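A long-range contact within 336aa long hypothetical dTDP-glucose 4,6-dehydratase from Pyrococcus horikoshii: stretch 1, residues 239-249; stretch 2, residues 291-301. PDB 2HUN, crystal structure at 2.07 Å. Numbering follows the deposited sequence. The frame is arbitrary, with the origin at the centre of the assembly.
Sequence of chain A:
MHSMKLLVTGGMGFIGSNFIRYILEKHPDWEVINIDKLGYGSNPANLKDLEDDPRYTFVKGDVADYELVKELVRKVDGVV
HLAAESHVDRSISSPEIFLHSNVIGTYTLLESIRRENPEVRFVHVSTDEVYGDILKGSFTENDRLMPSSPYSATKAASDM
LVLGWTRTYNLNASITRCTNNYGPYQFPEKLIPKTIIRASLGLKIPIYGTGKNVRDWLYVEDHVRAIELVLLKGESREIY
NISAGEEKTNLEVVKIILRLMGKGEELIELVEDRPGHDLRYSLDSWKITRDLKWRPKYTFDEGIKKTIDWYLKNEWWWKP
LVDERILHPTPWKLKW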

# COMPACT_ATOMS: atom_id res chain seq x y z
N ILE A 239 -9.36 9.68 4.44
CA ILE A 239 -8.16 9.60 5.26
C ILE A 239 -8.07 10.93 6.02
O ILE A 239 -8.36 12.00 5.46
N TYR A 240 -7.66 10.86 7.28
CA TYR A 240 -7.54 12.05 8.11
C TYR A 240 -6.16 12.16 8.76
O TYR A 240 -5.80 11.35 9.61
N ASN A 241 -5.39 13.17 8.35
CA ASN A 241 -4.07 13.40 8.94
C ASN A 241 -4.33 14.02 10.30
O ASN A 241 -5.27 14.79 10.46
N ILE A 242 -3.48 13.71 11.27
CA ILE A 242 -3.61 14.26 12.62
C ILE A 242 -2.23 14.75 13.06
O ILE A 242 -1.31 13.95 13.21
N SER A 243 -2.11 16.06 13.27
CA SER A 243 -0.86 16.67 13.68
C SER A 243 -1.12 17.92 14.52
O SER A 243 -2.11 18.63 14.32
N ALA A 244 -0.22 18.19 15.45
CA ALA A 244 -0.36 19.32 16.34
C ALA A 244 0.28 20.61 15.84
O ALA A 244 -0.00 21.69 16.35
N GLY A 245 1.14 20.49 14.83
CA GLY A 245 1.82 21.67 14.33
C GLY A 245 2.86 22.13 15.33
O GLY A 245 3.08 23.32 15.52
N GLU A 246 3.49 21.16 16.00
CA GLU A 246 4.52 21.45 17.00
C GLU A 246 5.78 20.73 16.56
O GLU A 246 6.18 19.72 17.16
N GLU A 247 6.39 21.22 15.49
CA GLU A 247 7.60 20.60 14.96
C GLU A 247 8.81 21.12 15.70
O GLU A 247 9.09 22.32 15.70
N LYS A 248 9.53 20.20 16.33
CA LYS A 248 10.71 20.57 17.11
C LYS A 248 11.84 19.56 16.94
O LYS A 248 11.62 18.42 16.54
N THR A 249 13.05 20.01 17.25
CA THR A 249 14.22 19.15 17.18
C THR A 249 14.40 18.55 18.56
O THR A 249 13.82 19.05 19.53
N ASP A 291 -13.33 19.77 8.43
CA ASP A 291 -14.50 18.90 8.46
C ASP A 291 -15.02 18.49 9.84
O ASP A 291 -16.21 18.58 10.11
N LEU A 292 -14.12 18.04 10.72
CA LEU A 292 -14.55 17.58 12.04
C LEU A 292 -14.28 18.56 13.18
O LEU A 292 -14.57 18.26 14.34
N LYS A 293 -13.72 19.72 12.85
CA LYS A 293 -13.43 20.74 13.86
C LYS A 293 -12.46 20.29 14.94
O LYS A 293 -12.51 20.78 16.07
N TRP A 294 -11.55 19.37 14.61
CA TRP A 294 -10.57 18.91 15.58
C TRP A 294 -9.45 19.94 15.78
O TRP A 294 -8.90 20.45 14.81
N ARG A 295 -9.11 20.20 17.04
CA ARG A 295 -8.04 21.11 17.41
C ARG A 295 -7.31 20.50 18.61
O ARG A 295 -7.92 19.82 19.44
N PRO A 296 -5.99 20.72 18.72
CA PRO A 296 -5.31 20.13 19.89
C PRO A 296 -5.86 20.83 21.14
O PRO A 296 -6.12 22.04 21.12
N LYS A 297 -6.04 20.07 22.21
CA LYS A 297 -6.56 20.62 23.46
C LYS A 297 -5.43 21.12 24.36
O LYS A 297 -5.62 22.00 25.20
N TYR A 298 -4.24 20.57 24.16
CA TYR A 298 -3.08 20.92 24.96
C TYR A 298 -1.95 21.49 24.11
O TYR A 298 -1.76 21.07 22.97
N THR A 299 -1.21 22.45 24.66
CA THR A 299 -0.07 23.01 23.95
C THR A 299 1.06 22.02 24.23
O THR A 299 0.90 21.12 25.04
N PHE A 300 2.20 22.18 23.56
CA PHE A 300 3.31 21.27 23.79
C PHE A 300 3.74 21.35 25.26
O PHE A 300 4.01 20.33 25.90
N ASP A 301 3.79 22.57 25.79
CA ASP A 301 4.17 22.80 27.19
C ASP A 301 3.23 22.10 28.17
O ASP A 301 3.68 21.49 29.15

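Three times along this contact an aliphatic group lies over the face of an aromatic ring, while no direct hydrogen bond joins the two stretches; the polar links are made through water. The two stretches run in nearly the same direction, 15° apart. Tyr 240 CA is 9.8 Å from Leu 292 CA; the spacing narrows to 6.1 Å between Ala 244 CA and Pro 296 CA and is 6.9 Å between Glu 246 CA and Phe 300 CA, with aromatic rings at both ends.

In the first pair both CA-to-CB bonds point toward the opposing stretch. Tyr 240 (chi1 m, -67°) presents its ring to Leu 292 (m, t), whose CD1 stands 4.3 Å from the Tyr 240 ring centroid, 20° off the normal; a CH-pi contact follows. Trp 294 (chi1 t, 176°) also points toward stretch 1, although Ile 242 (m, t) leaves its backbone sideways. CG2 of Ile 242 nevertheless lies 4.0 Å from the centroid of the six-membered ring of Trp 294, 23° off its normal. Near the plane of the same ring, at its edge, Ser 243 O approaches Trp 294 CZ3 at 3.3 Å; the CB of Ser 243 itself points away.

Where the CA atoms of the register come closest, Ala 244 CB meets Pro 296 CG at 4.2 Å. Beyond them, Glu 246, Lys 248 and Phe 300 all point toward the other stretch. Glu 246 (m, m) brings OE1 to 3.9 Å from Phe 300 CB. Phe 300 (chi1 t, -175°) receives the Lys 248 chain (m, t, t, m), extended through chi3 and bent at its end. Lys 248 CD sits 4.0 Å from the Phe 300 ring centroid, 25° off the normal, so methylenes rather than the ammonium cover the face.

Two waters complete the contact. One lies 2.7 Å from Tyr 240 OH and donates to Asp 291 OD2 at 2.5 Å. The other donates to Glu 246 OE2 at 2.6 Å and accepts from Phe 300 N at 3.1 Å, linking the carboxylate to the start of a helix.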

# COMPACT_ATOMS: atom_id res chain seq x y z
CB ILE A 239 -6.89 9.41 4.41
CG1 ILE A 239 -6.98 8.09 3.62
CG2 ILE A 239 -5.65 9.39 5.31
CD1 ILE A 239 -5.75 7.79 2.79
CB TYR A 240 -8.61 12.03 9.22
CG TYR A 240 -10.04 12.18 8.73
CD1 TYR A 240 -10.57 13.44 8.44
CD2 TYR A 240 -10.85 11.06 8.57
CE1 TYR A 240 -11.89 13.58 7.99
CE2 TYR A 240 -12.16 11.19 8.13
CZ TYR A 240 -12.68 12.44 7.84
OH TYR A 240 -13.98 12.55 7.42
CB ASN A 241 -3.24 14.41 8.13
CG ASN A 241 -2.56 13.80 6.91
OD1 ASN A 241 -2.38 12.58 6.80
ND2 ASN A 241 -2.16 14.67 5.99
CB ILE A 242 -4.11 13.20 13.63
CG1 ILE A 242 -5.42 12.58 13.13
CG2 ILE A 242 -4.31 13.85 14.99
CD1 ILE A 242 -5.91 11.41 13.98
CB SER A 243 -0.01 17.05 12.46
OG SER A 243 -0.66 18.01 11.65
CB ALA A 244 0.20 18.97 17.71
CB GLU A 246 4.10 20.91 18.38
CG GLU A 246 2.83 21.51 19.00
CD GLU A 246 2.99 22.96 19.41
OE1 GLU A 246 4.14 23.46 19.41
OE2 GLU A 246 1.98 23.62 19.73
CB GLU A 247 7.70 20.85 13.46
CG GLU A 247 6.51 20.28 12.72
CD GLU A 247 6.56 20.48 11.22
OE1 GLU A 247 7.45 21.21 10.74
OE2 GLU A 247 5.69 19.92 10.53
CB LYS A 248 10.34 20.66 18.59
CG LYS A 248 9.26 21.67 18.89
CD LYS A 248 8.85 21.63 20.35
CE LYS A 248 7.78 22.67 20.64
NZ LYS A 248 8.25 24.06 20.37
CB THR A 249 15.47 19.96 16.83
OG1 THR A 249 15.70 20.94 17.84
CG2 THR A 249 15.26 20.66 15.51
CB ASP A 291 -14.24 17.63 7.65
CG ASP A 291 -14.03 17.92 6.17
OD1 ASP A 291 -14.22 19.07 5.75
OD2 ASP A 291 -13.68 16.98 5.42
CB LEU A 292 -13.89 16.24 12.34
CG LEU A 292 -13.92 15.20 11.22
CD1 LEU A 292 -13.40 13.87 11.74
CD2 LEU A 292 -15.33 15.06 10.68
CB LYS A 293 -14.72 21.23 14.52
CG LYS A 293 -15.52 22.20 13.68
CD LYS A 293 -15.92 21.59 12.36
CE LYS A 293 -16.66 22.57 11.46
NZ LYS A 293 -17.06 21.87 10.20
CB TRP A 294 -9.92 17.60 15.14
CG TRP A 294 -8.83 17.19 16.10
CD1 TRP A 294 -9.00 16.65 17.35
CD2 TRP A 294 -7.42 17.34 15.92
NE1 TRP A 294 -7.77 16.47 17.95
CE2 TRP A 294 -6.79 16.88 17.10
CE3 TRP A 294 -6.62 17.83 14.87
CZ2 TRP A 294 -5.40 16.89 17.26
CZ3 TRP A 294 -5.24 17.84 15.03
CH2 TRP A 294 -4.64 17.38 16.22
CB ARG A 295 -8.59 22.48 17.84
CG ARG A 295 -9.45 23.23 16.82
CD ARG A 295 -8.60 24.04 15.86
NE ARG A 295 -9.44 24.88 15.00
CZ ARG A 295 -8.97 25.69 14.06
NH1 ARG A 295 -7.67 25.77 13.85
NH2 ARG A 295 -9.81 26.41 13.32
CB PRO A 296 -3.84 20.47 19.64
CG PRO A 296 -3.76 20.45 18.14
CD PRO A 296 -5.01 21.21 17.74
CB LYS A 297 -7.38 19.56 24.20
CG LYS A 297 -7.84 19.96 25.59
CD LYS A 297 -8.56 18.81 26.30
CE LYS A 297 -8.98 19.19 27.71
NZ LYS A 297 -9.94 20.34 27.72
CB TYR A 298 -2.55 19.67 25.68
CG TYR A 298 -3.59 18.89 26.45
CD1 TYR A 298 -4.09 19.36 27.66
CD2 TYR A 298 -4.07 17.68 25.96
CE1 TYR A 298 -5.06 18.64 28.37
CE2 TYR A 298 -5.04 16.95 26.65
CZ TYR A 298 -5.52 17.44 27.85
OH TYR A 298 -6.48 16.72 28.53
CB THR A 299 0.33 24.39 24.50
OG1 THR A 299 0.64 24.28 25.89
CG2 THR A 299 -0.81 25.39 24.32
CB PHE A 300 4.49 21.63 22.89
CG PHE A 300 5.64 20.66 22.99
CD1 PHE A 300 5.48 19.33 22.61
CD2 PHE A 300 6.87 21.08 23.47
CE1 PHE A 300 6.54 18.43 22.71
CE2 PHE A 300 7.94 20.18 23.58
CZ PHE A 300 7.77 18.86 23.20
CB ASP A 301 4.17 24.30 27.50
CG ASP A 301 5.51 24.94 27.21
OD1 ASP A 301 6.05 24.76 26.10
OD2 ASP A 301 6.03 25.65 28.10
O HOH W 1 -14.50 14.59 5.75
O HOH W 2 2.24 24.80 21.98